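Local coordinates for DNA translocase coupling protein (Clostridium perfringens, PDB 6O1W), which probably binds ATP and DNA as the coupling protein of plasmid conjugation, its soluble part containing an FtsK/SpoIIIE-type P-loop motor domain, at residues S66-I74 / I84-A92; V113-I122 / T335-F343. All coordinates share one frame; numbering follows the deposited sequence.

Interaction 1 lies in the four-stranded antiparallel sheet of the N-terminal part of the chain, interaction 2 in the ten-stranded mixed sheet of the P-loop ATPase domain; their centres are about 20 Å apart. Strand 82-89 is followed by strand 111-116, and the two contacts meet at Phe118 CE1, which lies 3.6 Å from CE of selenomethionine Met88 and 3.8 Å from Ala92 CB. Each borders a different bound beta-D-glucopyranose, through Lys86 in interaction 1 and through Asn121, Ile122 and Val336 in interaction 2. Interaction 2 also holds Ala340, an ATP-binding residue whose side chain lies about 7 Å from residue Gly141 of the nucleotide loop; no nucleotide is bound to this chain.

Interaction 1 of 2, residues S66-I74 / I84-A92; sequences SLNISIISI and IIKSMAGDA. With BGC (beta-D-glucopyranose), chain D.
Ile74 and Ile85 lie side by side and point the same way, with Ile74 CD1 4.0 Å from Ile85 CG1. The other branch of Ile85, CG2, meets Ile71 CG1 at a slant, so the fork spans Ile71 and Ile74 of the neighbouring strand and fits between them, one branch to each. On this face, helix 60-67 packs against Ile71 and Ile74. Farther along, the Ile69 CD1 methyl lies against Ser87 CB and, at 3.9 Å, Ser87 OG, a buried hydroxyl with no partner in the model. The other face carries Ser70, Ser73, Lys86 and Met88. Ser73 OG, held between the backbone N and the carbonyl carbon (chi1 65°), rests 3.5 Å from Lys86 CG and shares a water with Ile84 O. Bends at chi2, chi3 and chi4 curl the lysine away, bringing CE to 3.5 Å from O1 of the glucose, whose pocket Ile42, Glu44 and Asp319 help to form. Ile72 CD1 slants across to Met88 CG at 4.2 Å. Lys86 O takes Ile72 N at 2.8 Å and, weakly, Ser73 N. Ser70 and Met88 exchange a pair of backbone hydrogen bonds, and Gly90 N bonds Asn68 O at 2.9 Å from within the type I turn Ala89-Ala92, as the strand ends. This is an antiparallel beta hairpin with a classic beta bulge at Ile72 and Ser73.

Interaction 2 of 2, residues V113-I122 / T335-F343; sequences VVGQTFSGNI and TVQFQAFYF. With BGC (beta-D-glucopyranose), chain C.
Strand 334-340 joins the hairpin of strands 111-116 and 121-125 to the rest of the ATPase sheet, and Phe341 and Phe338 clasp that hairpin at Val113-Gly115. The Phe341 ring lies over Gly115, whose CA sits 3.8 Å from the ring centroid, 14° off the normal, in a CH-pi contact. Val113 O lies at the ring's edge, and Val113 CG1 meets Phe341 CE2 at 3.7 Å. Phe338 CG is held between its backbone N and carbonyl carbon (chi1 81°), which turns the ring toward the hairpin: CE2 meets Val114 CG2 at 3.8 Å, while Ile122 CG1 reaches CB. Ile122 CD1 slides past Val336 CG2 at 3.7 Å, and both methyl groups border the glucose near O2. Backbone hydrogen bonds run from Gln116 N to Gln339 O and Gln339 N to Gln116 O, each 2.8 Å. Beyond them Thr117 OG1, anti to the backbone N (chi1 -165°), donates to Gln337 O at 2.7 Å, nearly in line with the C=O bond; at the other end Phe341 N bonds Val114 O. Helix 142-155, which follows the nucleotide loop, packs against Val114, Ala340 and Phe341. Antiparallel strands extend a parallel P-loop core, with the ATP-binding residue Ala340 beside the nucleotide site.

Interaction 1 of 2, residues S66-I74 / I84-A92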
ATOM      1  N   SER A  66      12.468 -30.055  -2.842  1.00 27.84           N
ATOM      2  CA  SER A  66      12.186 -30.960  -3.961  1.00 28.27           C
ATOM      3  C   SER A  66      11.417 -30.216  -5.059  1.00 34.76           C
ATOM      4  O   SER A  66      11.814 -30.277  -6.208  1.00 34.16           O
ATOM      5  CB  SER A  66      11.379 -32.168  -3.482  1.00 28.41           C
ATOM      6  OG  SER A  66      12.169 -32.955  -2.608  1.00 34.79           O
ATOM      7  N   LEU A  67      10.368 -29.467  -4.694  1.00 32.49           N
ATOM      8  CA  LEU A  67       9.556 -28.739  -5.682  1.00 31.56           C
ATOM      9  C   LEU A  67      10.075 -27.336  -6.003  1.00 38.14           C
ATOM     10  O   LEU A  67       9.556 -26.709  -6.924  1.00 39.57           O
ATOM     11  CB  LEU A  67       8.069 -28.701  -5.259  1.00 30.69           C
ATOM     12  CG  LEU A  67       7.403 -30.061  -4.892  1.00 34.77           C
ATOM     13  CD1 LEU A  67       5.993 -29.869  -4.399  1.00 34.65           C
ATOM     14  CD2 LEU A  67       7.399 -31.011  -6.055  1.00 34.69           C
ATOM     15  N   ASN A  68      11.108 -26.850  -5.274  1.00 33.02           N
ATOM     16  CA  ASN A  68      11.666 -25.496  -5.404  1.00 32.28           C
ATOM     17  C   ASN A  68      10.591 -24.415  -5.196  1.00 36.53           C
ATOM     18  O   ASN A  68      10.337 -23.588  -6.083  1.00 37.76           O
ATOM     19  CB  ASN A  68      12.464 -25.280  -6.717  1.00 33.20           C
ATOM     20  CG  ASN A  68      13.222 -23.976  -6.704  1.00 46.84           C
ATOM     21  OD1 ASN A  68      13.643 -23.474  -5.647  1.00 38.97           O
ATOM     22  ND2 ASN A  68      13.355 -23.361  -7.865  1.00 43.16           N
ATOM     23  N   ILE A  69       9.918 -24.449  -4.043  1.00 30.92           N
ATOM     24  CA  ILE A  69       8.871 -23.465  -3.737  1.00 29.49           C
ATOM     25  C   ILE A  69       9.030 -23.003  -2.289  1.00 33.17           C
ATOM     26  O   ILE A  69       9.654 -23.695  -1.503  1.00 31.43           O
ATOM     27  CB  ILE A  69       7.425 -24.035  -3.970  1.00 31.27           C
ATOM     28  CG1 ILE A  69       7.122 -25.257  -3.049  1.00 29.88           C
ATOM     29  CG2 ILE A  69       7.137 -24.342  -5.477  1.00 31.81           C
ATOM     30  CD1 ILE A  69       5.703 -26.060  -3.288  1.00 29.54           C
ATOM     31  N   SER A  70       8.453 -21.856  -1.951  1.00 28.46           N
ATOM     32  CA  SER A  70       8.312 -21.364  -0.591  1.00 27.86           C
ATOM     33  C   SER A  70       6.852 -21.655  -0.252  1.00 32.59           C
ATOM     34  O   SER A  70       5.957 -21.166  -0.925  1.00 33.32           O
ATOM     35  CB  SER A  70       8.536 -19.864  -0.531  1.00 27.95           C
ATOM     36  OG  SER A  70       9.902 -19.592  -0.775  1.00 34.18           O
ATOM     37  N   ILE A  71       6.614 -22.460   0.755  1.00 27.75           N
ATOM     38  CA  ILE A  71       5.264 -22.812   1.130  1.00 27.42           C
ATOM     39  C   ILE A  71       4.741 -21.791   2.133  1.00 33.25           C
ATOM     40  O   ILE A  71       5.328 -21.634   3.187  1.00 32.91           O
ATOM     41  CB  ILE A  71       5.192 -24.282   1.645  1.00 29.13           C
ATOM     42  CG1 ILE A  71       5.427 -25.273   0.458  1.00 29.07           C
ATOM     43  CG2 ILE A  71       3.847 -24.548   2.366  1.00 28.06           C
ATOM     44  CD1 ILE A  71       5.691 -26.819   0.853  1.00 29.86           C
ATOM     45  N   ILE A  72       3.630 -21.110   1.802  1.00 31.45           N
ATOM     46  CA  ILE A  72       3.007 -20.145   2.690  1.00 31.72           C
ATOM     47  C   ILE A  72       2.174 -20.928   3.693  1.00 35.84           C
ATOM     48  O   ILE A  72       2.280 -20.660   4.882  1.00 35.92           O
ATOM     49  CB  ILE A  72       2.181 -19.089   1.913  1.00 34.46           C
ATOM     50  CG1 ILE A  72       3.101 -18.222   1.032  1.00 34.63           C
ATOM     51  CG2 ILE A  72       1.342 -18.231   2.877  1.00 34.80           C
ATOM     52  CD1 ILE A  72       2.345 -17.419  -0.161  1.00 40.67           C
ATOM     53  N   SER A  73       1.335 -21.880   3.208  1.00 31.49           N
ATOM     54  CA  SER A  73       0.479 -22.716   4.052  1.00 32.03           C
ATOM     55  C   SER A  73       0.083 -24.003   3.345  1.00 37.69           C
ATOM     56  O   SER A  73       0.156 -24.098   2.115  1.00 35.21           O
ATOM     57  CB  SER A  73      -0.806 -21.976   4.446  1.00 33.45           C
ATOM     58  OG  SER A  73      -1.623 -21.707   3.314  1.00 33.99           O
ATOM     59  N   ILE A  74      -0.338 -24.993   4.150  1.00 36.41           N
ATOM     60  CA  ILE A  74      -0.930 -26.248   3.689  1.00 37.46           C
ATOM     61  C   ILE A  74      -2.228 -26.384   4.464  1.00 43.61           C
ATOM     62  O   ILE A  74      -2.220 -26.246   5.685  1.00 43.93           O
ATOM     63  CB  ILE A  74      -0.028 -27.511   3.781  1.00 39.83           C
ATOM     64  CG1 ILE A  74       1.341 -27.269   3.110  1.00 40.08           C
ATOM     65  CG2 ILE A  74      -0.731 -28.712   3.137  1.00 39.08           C
ATOM     66  CD1 ILE A  74       2.215 -28.588   2.722  1.00 46.12           C
ATOM     67  N   ILE A  84      -4.396 -28.531   0.018  1.00 33.40           N
ATOM     68  CA  ILE A  84      -4.283 -27.295  -0.744  1.00 32.90           C
ATOM     69  C   ILE A  84      -3.058 -26.588  -0.214  1.00 35.45           C
ATOM     70  O   ILE A  84      -2.991 -26.302   0.986  1.00 34.35           O
ATOM     71  CB  ILE A  84      -5.557 -26.414  -0.574  1.00 35.93           C
ATOM     72  CG1 ILE A  84      -6.833 -27.161  -1.059  1.00 37.57           C
ATOM     73  CG2 ILE A  84      -5.364 -25.038  -1.259  1.00 35.91           C
ATOM     74  CD1 ILE A  84      -8.185 -26.512  -0.736  1.00 48.21           C
ATOM     75  N   ILE A  85      -2.093 -26.325  -1.100  1.00 30.15           N
ATOM     76  CA  ILE A  85      -0.844 -25.665  -0.743  1.00 29.02           C
ATOM     77  C   ILE A  85      -0.864 -24.275  -1.364  1.00 33.51           C
ATOM     78  O   ILE A  85      -1.173 -24.145  -2.558  1.00 32.67           O
ATOM     79  CB  ILE A  85       0.372 -26.482  -1.263  1.00 32.16           C
ATOM     80  CG1 ILE A  85       0.341 -27.952  -0.768  1.00 33.27           C
ATOM     81  CG2 ILE A  85       1.728 -25.793  -0.922  1.00 33.98           C
ATOM     82  CD1 ILE A  85       1.332 -28.870  -1.467  1.00 38.90           C
ATOM     83  N   LYS A  86      -0.550 -23.241  -0.549  1.00 28.25           N
ATOM     84  CA  LYS A  86      -0.373 -21.882  -1.019  1.00 28.38           C
ATOM     85  C   LYS A  86       1.134 -21.705  -1.065  1.00 31.55           C
ATOM     86  O   LYS A  86       1.820 -21.978  -0.078  1.00 30.45           O
ATOM     87  CB  LYS A  86      -1.067 -20.861  -0.081  1.00 31.40           C
ATOM     88  CG  LYS A  86      -2.615 -20.971  -0.004  1.00 37.06           C
ATOM     89  CD  LYS A  86      -3.380 -21.011  -1.366  1.00 38.04           C
ATOM     90  CE  LYS A  86      -3.103 -19.859  -2.319  1.00 41.62           C
ATOM     91  NZ  LYS A  86      -3.368 -18.546  -1.700  1.00 43.83           N
ATOM     92  N   SER A  87       1.674 -21.402  -2.238  1.00 30.08           N
ATOM     93  CA  SER A  87       3.135 -21.297  -2.382  1.00 30.83           C
ATOM     94  C   SER A  87       3.576 -20.252  -3.380  1.00 36.73           C
ATOM     95  O   SER A  87       2.755 -19.746  -4.130  1.00 37.93           O
ATOM     96  CB  SER A  87       3.738 -22.646  -2.783  1.00 32.76           C
ATOM     97  OG  SER A  87       3.201 -23.108  -4.011  1.00 41.46           O
HETATM   98  N   MSE A  88       4.885 -19.997  -3.432  1.00 33.43           N
HETATM   99  CA  MSE A  88       5.538 -19.104  -4.384  1.00 36.08           C
HETATM  100  C   MSE A  88       6.744 -19.843  -4.920  1.00 40.58           C
HETATM  101  O   MSE A  88       7.482 -20.439  -4.135  1.00 39.44           O
HETATM  102  CB  MSE A  88       5.995 -17.801  -3.695  1.00 39.70           C
HETATM  103  CG  MSE A  88       4.847 -16.839  -3.423  1.00 49.49           C
HETATM  104 SE   MSE A  88       5.419 -15.226  -2.478  1.00 61.60          SE
HETATM  105  CE  MSE A  88       6.619 -14.464  -3.838  1.00 58.08           C
ATOM    106  N   ALA A  89       6.937 -19.832  -6.248  1.00 37.94           N
ATOM    107  CA  ALA A  89       8.066 -20.492  -6.916  1.00 37.44           C
ATOM    108  C   ALA A  89       9.375 -19.860  -6.437  1.00 42.92           C
ATOM    109  O   ALA A  89       9.399 -18.652  -6.194  1.00 42.47           O
ATOM    110  CB  ALA A  89       7.939 -20.309  -8.426  1.00 37.69           C
ATOM    111  N   GLY A  90      10.435 -20.667  -6.293  1.00 40.30           N
ATOM    112  CA  GLY A  90      11.763 -20.177  -5.928  1.00 41.72           C
ATOM    113  C   GLY A  90      12.255 -19.085  -6.876  1.00 52.74           C
ATOM    114  O   GLY A  90      13.097 -18.271  -6.488  1.00 54.93           O
ATOM    115  N   ASP A  91      11.717 -19.045  -8.135  1.00 51.89           N
ATOM    116  CA  ASP A  91      12.028 -18.018  -9.145  1.00 53.18           C
ATOM    117  C   ASP A  91      11.350 -16.652  -8.880  1.00 55.14           C
ATOM    118  O   ASP A  91      11.798 -15.643  -9.429  1.00 55.82           O
ATOM    119  CB  ASP A  91      11.716 -18.507 -10.577  1.00 56.45           C
ATOM    120  CG  ASP A  91      10.261 -18.845 -10.891  1.00 77.84           C
ATOM    121  OD1 ASP A  91       9.424 -17.908 -10.942  1.00 79.56           O
ATOM    122  OD2 ASP A  91       9.972 -20.036 -11.152  1.00 88.82           O
ATOM    123  N   ALA A  92      10.250 -16.632  -8.091  1.00 48.42           N
ATOM    124  CA  ALA A  92       9.505 -15.411  -7.749  1.00 47.30           C
ATOM    125  C   ALA A  92      10.161 -14.792  -6.509  1.00 46.94           C
ATOM    126  O   ALA A  92       9.664 -14.922  -5.384  1.00 44.95           O
ATOM    127  CB  ALA A  92       8.027 -15.731  -7.506  1.00 48.03           C
TER
HETATM  128  C2  BGC D 502      -6.933 -17.377  -3.657  1.00 53.63           C
HETATM  129  C3  BGC D 502      -6.989 -16.384  -4.817  1.00 52.14           C
HETATM  130  C4  BGC D 502      -5.776 -16.544  -5.729  1.00 52.83           C
HETATM  131  C5  BGC D 502      -5.612 -18.005  -6.143  1.00 51.38           C
HETATM  132  C6  BGC D 502      -4.344 -18.270  -6.923  1.00 49.05           C
HETATM  133  C1  BGC D 502      -6.711 -18.796  -4.168  1.00 54.67           C
HETATM  134  O1  BGC D 502      -6.538 -19.633  -3.077  1.00 55.92           O
HETATM  135  O2  BGC D 502      -8.139 -17.355  -2.902  1.00 57.08           O
HETATM  136  O3  BGC D 502      -7.023 -15.054  -4.306  1.00 49.75           O
HETATM  137  O4  BGC D 502      -5.884 -15.708  -6.880  1.00 53.49           O
HETATM  138  O5  BGC D 502      -5.538 -18.833  -4.975  1.00 52.79           O
HETATM  139  O6  BGC D 502      -3.187 -18.103  -6.110  1.00 47.04           O
HETATM  140  O   HOH W   1      -3.173 -23.695   2.013  1.00 46.23           O

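Interaction 2 of 2, residues V113-I122 / T335-F343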
ATOM      1  N   VAL A 113       9.158   6.270  -5.211  1.00 34.65           N
ATOM      2  CA  VAL A 113       9.414   4.834  -5.221  1.00 35.12           C
ATOM      3  C   VAL A 113       8.936   4.258  -3.869  1.00 37.26           C
ATOM      4  O   VAL A 113       9.293   4.800  -2.821  1.00 35.64           O
ATOM      5  CB  VAL A 113      10.897   4.493  -5.523  1.00 40.07           C
ATOM      6  CG1 VAL A 113      11.056   3.012  -5.840  1.00 39.43           C
ATOM      7  CG2 VAL A 113      11.430   5.333  -6.685  1.00 40.72           C
ATOM      8  N   VAL A 114       8.147   3.163  -3.882  1.00 32.26           N
ATOM      9  CA  VAL A 114       7.659   2.635  -2.598  1.00 32.60           C
ATOM     10  C   VAL A 114       8.297   1.282  -2.176  1.00 35.16           C
ATOM     11  O   VAL A 114       8.136   0.875  -1.030  1.00 33.60           O
ATOM     12  CB  VAL A 114       6.117   2.588  -2.521  1.00 36.26           C
ATOM     13  CG1 VAL A 114       5.550   4.006  -2.549  1.00 36.82           C
ATOM     14  CG2 VAL A 114       5.528   1.752  -3.645  1.00 35.49           C
ATOM     15  N   GLY A 115       9.025   0.637  -3.078  1.00 31.27           N
ATOM     16  CA  GLY A 115       9.679  -0.624  -2.784  1.00 31.72           C
ATOM     17  C   GLY A 115       9.955  -1.489  -3.993  1.00 36.52           C
ATOM     18  O   GLY A 115       9.914  -1.010  -5.126  1.00 34.67           O
ATOM     19  N   GLN A 116      10.211  -2.783  -3.750  1.00 34.22           N
ATOM     20  CA  GLN A 116      10.609  -3.734  -4.789  1.00 34.23           C
ATOM     21  C   GLN A 116       9.622  -4.816  -5.093  1.00 37.37           C
ATOM     22  O   GLN A 116       9.174  -5.496  -4.179  1.00 36.04           O
ATOM     23  CB  GLN A 116      11.945  -4.402  -4.394  1.00 35.64           C
ATOM     24  CG  GLN A 116      12.727  -4.917  -5.595  1.00 49.90           C
ATOM     25  CD  GLN A 116      14.059  -5.510  -5.218  1.00 54.09           C
ATOM     26  OE1 GLN A 116      14.854  -4.926  -4.486  1.00 44.07           O
ATOM     27  NE2 GLN A 116      14.340  -6.676  -5.744  1.00 47.55           N
ATOM     28  N   THR A 117       9.369  -5.045  -6.400  1.00 34.90           N
ATOM     29  CA  THR A 117       8.520  -6.125  -6.895  1.00 35.80           C
ATOM     30  C   THR A 117       9.434  -7.167  -7.620  1.00 41.90           C
ATOM     31  O   THR A 117      10.652  -7.103  -7.460  1.00 41.09           O
ATOM     32  CB  THR A 117       7.294  -5.592  -7.685  1.00 39.78           C
ATOM     33  OG1 THR A 117       6.345  -6.659  -7.823  1.00 37.10           O
ATOM     34  CG2 THR A 117       7.658  -5.032  -9.059  1.00 37.80           C
ATOM     35  N   PHE A 118       8.852  -8.139  -8.345  1.00 40.16           N
ATOM     36  CA  PHE A 118       9.589  -9.219  -9.033  1.00 40.10           C
ATOM     37  C   PHE A 118      10.536  -8.716 -10.123  1.00 48.69           C
ATOM     38  O   PHE A 118      11.685  -9.147 -10.164  1.00 48.56           O
ATOM     39  CB  PHE A 118       8.628 -10.292  -9.585  1.00 40.23           C
ATOM     40  CG  PHE A 118       7.681 -10.809  -8.528  1.00 39.50           C
ATOM     41  CD1 PHE A 118       8.112 -11.720  -7.574  1.00 40.35           C
ATOM     42  CD2 PHE A 118       6.382 -10.321  -8.438  1.00 40.05           C
ATOM     43  CE1 PHE A 118       7.247 -12.170  -6.563  1.00 40.14           C
ATOM     44  CE2 PHE A 118       5.526 -10.748  -7.411  1.00 42.15           C
ATOM     45  CZ  PHE A 118       5.962 -11.680  -6.490  1.00 39.00           C
ATOM     46  N   SER A 119      10.051  -7.802 -10.986  1.00 48.02           N
ATOM     47  CA  SER A 119      10.814  -7.178 -12.058  1.00 48.95           C
ATOM     48  C   SER A 119      10.800  -5.677 -11.803  1.00 53.70           C
ATOM     49  O   SER A 119       9.823  -5.004 -12.152  1.00 55.39           O
ATOM     50  CB  SER A 119      10.183  -7.474 -13.418  1.00 53.40           C
ATOM     51  OG  SER A 119      10.090  -8.863 -13.682  1.00 66.43           O
ATOM     52  N   GLY A 120      11.843  -5.182 -11.141  1.00 47.89           N
ATOM     53  CA  GLY A 120      12.012  -3.760 -10.838  1.00 45.74           C
ATOM     54  C   GLY A 120      11.330  -3.245  -9.589  1.00 46.46           C
ATOM     55  O   GLY A 120      10.767  -4.011  -8.799  1.00 46.21           O
ATOM     56  N   ASN A 121      11.375  -1.918  -9.417  1.00 39.51           N
ATOM     57  CA  ASN A 121      10.792  -1.219  -8.280  1.00 37.84           C
ATOM     58  C   ASN A 121       9.417  -0.664  -8.599  1.00 39.72           C
ATOM     59  O   ASN A 121       9.065  -0.477  -9.771  1.00 39.95           O
ATOM     60  CB  ASN A 121      11.713  -0.091  -7.824  1.00 37.01           C
ATOM     61  CG  ASN A 121      13.009  -0.582  -7.233  1.00 58.62           C
ATOM     62  OD1 ASN A 121      13.080  -1.608  -6.546  1.00 51.66           O
ATOM     63  ND2 ASN A 121      14.068   0.149  -7.485  1.00 57.50           N
ATOM     64  N   ILE A 122       8.627  -0.423  -7.561  1.00 32.93           N
ATOM     65  CA  ILE A 122       7.309   0.140  -7.756  1.00 32.90           C
ATOM     66  C   ILE A 122       7.458   1.657  -7.722  1.00 35.53           C
ATOM     67  O   ILE A 122       7.913   2.190  -6.715  1.00 33.64           O
ATOM     68  CB  ILE A 122       6.314  -0.380  -6.675  1.00 36.14           C
ATOM     69  CG1 ILE A 122       6.139  -1.916  -6.748  1.00 36.52           C
ATOM     70  CG2 ILE A 122       4.973   0.375  -6.733  1.00 35.96           C
ATOM     71  CD1 ILE A 122       5.215  -2.481  -7.765  1.00 43.38           C
ATOM     72  N   THR A 335      -3.202  -6.112  -9.334  1.00 36.12           N
ATOM     73  CA  THR A 335      -2.735  -6.175  -7.942  1.00 35.76           C
ATOM     74  C   THR A 335      -1.428  -6.943  -7.926  1.00 38.40           C
ATOM     75  O   THR A 335      -1.414  -8.106  -8.298  1.00 38.90           O
ATOM     76  CB  THR A 335      -3.789  -6.836  -7.002  1.00 37.10           C
ATOM     77  OG1 THR A 335      -5.029  -6.149  -7.098  1.00 30.65           O
ATOM     78  CG2 THR A 335      -3.343  -6.845  -5.530  1.00 31.80           C
ATOM     79  N   VAL A 336      -0.336  -6.310  -7.508  1.00 34.43           N
ATOM     80  CA  VAL A 336       0.966  -6.994  -7.471  1.00 33.89           C
ATOM     81  C   VAL A 336       1.536  -7.032  -6.056  1.00 35.11           C
ATOM     82  O   VAL A 336       1.268  -6.136  -5.255  1.00 35.04           O
ATOM     83  CB  VAL A 336       2.005  -6.449  -8.513  1.00 37.36           C
ATOM     84  CG1 VAL A 336       1.420  -6.400  -9.928  1.00 36.39           C
ATOM     85  CG2 VAL A 336       2.556  -5.091  -8.106  1.00 37.16           C
ATOM     86  N   GLN A 337       2.356  -8.039  -5.769  1.00 28.19           N
ATOM     87  CA  GLN A 337       3.006  -8.166  -4.479  1.00 28.03           C
ATOM     88  C   GLN A 337       4.350  -7.414  -4.553  1.00 32.58           C
ATOM     89  O   GLN A 337       5.029  -7.454  -5.575  1.00 33.16           O
ATOM     90  CB  GLN A 337       3.213  -9.685  -4.150  1.00 29.34           C
ATOM     91  CG  GLN A 337       3.828  -9.944  -2.790  1.00 36.04           C
ATOM     92  CD  GLN A 337       3.984 -11.399  -2.373  1.00 44.16           C
ATOM     93  OE1 GLN A 337       3.696 -12.384  -3.076  1.00 33.48           O
ATOM     94  NE2 GLN A 337       4.467 -11.556  -1.189  1.00 34.79           N
ATOM     95  N   PHE A 338       4.723  -6.712  -3.481  1.00 29.37           N
ATOM     96  CA  PHE A 338       6.006  -6.023  -3.414  1.00 27.92           C
ATOM     97  C   PHE A 338       6.458  -5.909  -1.967  1.00 31.79           C
ATOM     98  O   PHE A 338       5.609  -5.959  -1.062  1.00 30.39           O
ATOM     99  CB  PHE A 338       5.934  -4.597  -4.052  1.00 28.37           C
ATOM    100  CG  PHE A 338       5.360  -3.504  -3.179  1.00 28.09           C
ATOM    101  CD1 PHE A 338       3.984  -3.377  -3.012  1.00 29.97           C
ATOM    102  CD2 PHE A 338       6.193  -2.573  -2.561  1.00 29.09           C
ATOM    103  CE1 PHE A 338       3.447  -2.334  -2.242  1.00 29.28           C
ATOM    104  CE2 PHE A 338       5.659  -1.544  -1.779  1.00 31.33           C
ATOM    105  CZ  PHE A 338       4.288  -1.443  -1.607  1.00 28.26           C
ATOM    106  N   GLN A 339       7.787  -5.680  -1.773  1.00 28.14           N
ATOM    107  CA  GLN A 339       8.409  -5.425  -0.481  1.00 29.24           C
ATOM    108  C   GLN A 339       8.596  -3.925  -0.362  1.00 31.84           C
ATOM    109  O   GLN A 339       9.305  -3.328  -1.162  1.00 31.56           O
ATOM    110  CB  GLN A 339       9.792  -6.116  -0.359  1.00 31.23           C
ATOM    111  CG  GLN A 339      10.438  -6.034   1.051  1.00 35.83           C
ATOM    112  CD  GLN A 339       9.630  -6.695   2.157  1.00 41.06           C
ATOM    113  OE1 GLN A 339       8.867  -7.641   1.939  1.00 32.11           O
ATOM    114  NE2 GLN A 339       9.769  -6.200   3.388  1.00 33.78           N
ATOM    115  N   ALA A 340       7.985  -3.335   0.647  1.00 29.56           N
ATOM    116  CA  ALA A 340       8.063  -1.913   0.930  1.00 30.15           C
ATOM    117  C   ALA A 340       9.374  -1.582   1.599  1.00 36.29           C
ATOM    118  O   ALA A 340       9.879  -2.378   2.386  1.00 36.22           O
ATOM    119  CB  ALA A 340       6.914  -1.509   1.848  1.00 30.77           C
ATOM    120  N   PHE A 341       9.898  -0.385   1.326  1.00 33.79           N
ATOM    121  CA  PHE A 341      11.098   0.137   1.970  1.00 34.27           C
ATOM    122  C   PHE A 341      10.845   0.299   3.456  1.00 40.77           C
ATOM    123  O   PHE A 341       9.753   0.726   3.859  1.00 40.22           O
ATOM    124  CB  PHE A 341      11.462   1.535   1.432  1.00 35.11           C
ATOM    125  CG  PHE A 341      11.927   1.579   0.005  1.00 36.72           C
ATOM    126  CD1 PHE A 341      13.043   0.861  -0.404  1.00 40.84           C
ATOM    127  CD2 PHE A 341      11.289   2.385  -0.921  1.00 38.64           C
ATOM    128  CE1 PHE A 341      13.467   0.893  -1.736  1.00 42.25           C
ATOM    129  CE2 PHE A 341      11.737   2.447  -2.246  1.00 42.18           C
ATOM    130  CZ  PHE A 341      12.826   1.706  -2.642  1.00 40.76           C
ATOM    131  N   TYR A 342      11.849  -0.025   4.270  1.00 39.39           N
ATOM    132  CA  TYR A 342      11.716   0.234   5.693  1.00 39.90           C
ATOM    133  C   TYR A 342      12.451   1.542   5.895  1.00 39.60           C
ATOM    134  O   TYR A 342      13.653   1.644   5.614  1.00 38.35           O
ATOM    135  CB  TYR A 342      12.239  -0.899   6.599  1.00 43.13           C
ATOM    136  CG  TYR A 342      12.071  -0.558   8.069  1.00 46.95           C
ATOM    137  CD1 TYR A 342      10.804  -0.428   8.638  1.00 49.05           C
ATOM    138  CD2 TYR A 342      13.175  -0.303   8.875  1.00 48.59           C
ATOM    139  CE1 TYR A 342      10.643  -0.040   9.969  1.00 51.22           C
ATOM    140  CE2 TYR A 342      13.028   0.045  10.218  1.00 50.34           C
ATOM    141  CZ  TYR A 342      11.760   0.191  10.756  1.00 62.42           C
ATOM    142  OH  TYR A 342      11.623   0.552  12.076  1.00 70.02           O
ATOM    143  N   PHE A 343      11.674   2.579   6.197  1.00 33.35           N
ATOM    144  CA  PHE A 343      12.143   3.947   6.407  1.00 32.35           C
ATOM    145  C   PHE A 343      12.043   4.153   7.892  1.00 37.10           C
ATOM    146  O   PHE A 343      10.962   4.051   8.463  1.00 35.92           O
ATOM    147  CB  PHE A 343      11.246   4.938   5.634  1.00 33.16           C
ATOM    148  CG  PHE A 343      11.635   6.395   5.773  1.00 32.91           C
ATOM    149  CD1 PHE A 343      11.118   7.175   6.804  1.00 33.80           C
ATOM    150  CD2 PHE A 343      12.505   6.987   4.869  1.00 32.19           C
ATOM    151  CE1 PHE A 343      11.474   8.515   6.930  1.00 33.85           C
ATOM    152  CE2 PHE A 343      12.849   8.330   4.994  1.00 33.73           C
ATOM    153  CZ  PHE A 343      12.361   9.077   6.040  1.00 31.64           C
TER
HETATM  154  C2  BGC C 501       3.659  -1.524 -11.711  1.00 78.46           C
HETATM  155  C3  BGC C 501       5.142  -1.866 -11.753  1.00 79.89           C
HETATM  156  C4  BGC C 501       5.898  -0.785 -12.514  1.00 82.80           C
HETATM  157  C5  BGC C 501       5.864   0.499 -11.693  1.00 78.12           C
HETATM  158  C6  BGC C 501       6.117   1.762 -12.497  1.00 79.17           C
HETATM  159  C1  BGC C 501       3.431  -0.018 -11.529  1.00 78.19           C
HETATM  160  O1  BGC C 501       2.983   0.527 -12.721  1.00 78.79           O
HETATM  161  O2  BGC C 501       3.001  -2.241 -10.672  1.00 75.14           O
HETATM  162  O3  BGC C 501       5.340  -3.137 -12.365  1.00 81.24           O
HETATM  163  O4  BGC C 501       7.253  -1.167 -12.750  1.00 85.02           O
HETATM  164  O5  BGC C 501       4.602   0.645 -11.007  1.00 79.01           O
HETATM  165  O6  BGC C 501       5.014   2.170 -13.301  1.00 75.56           O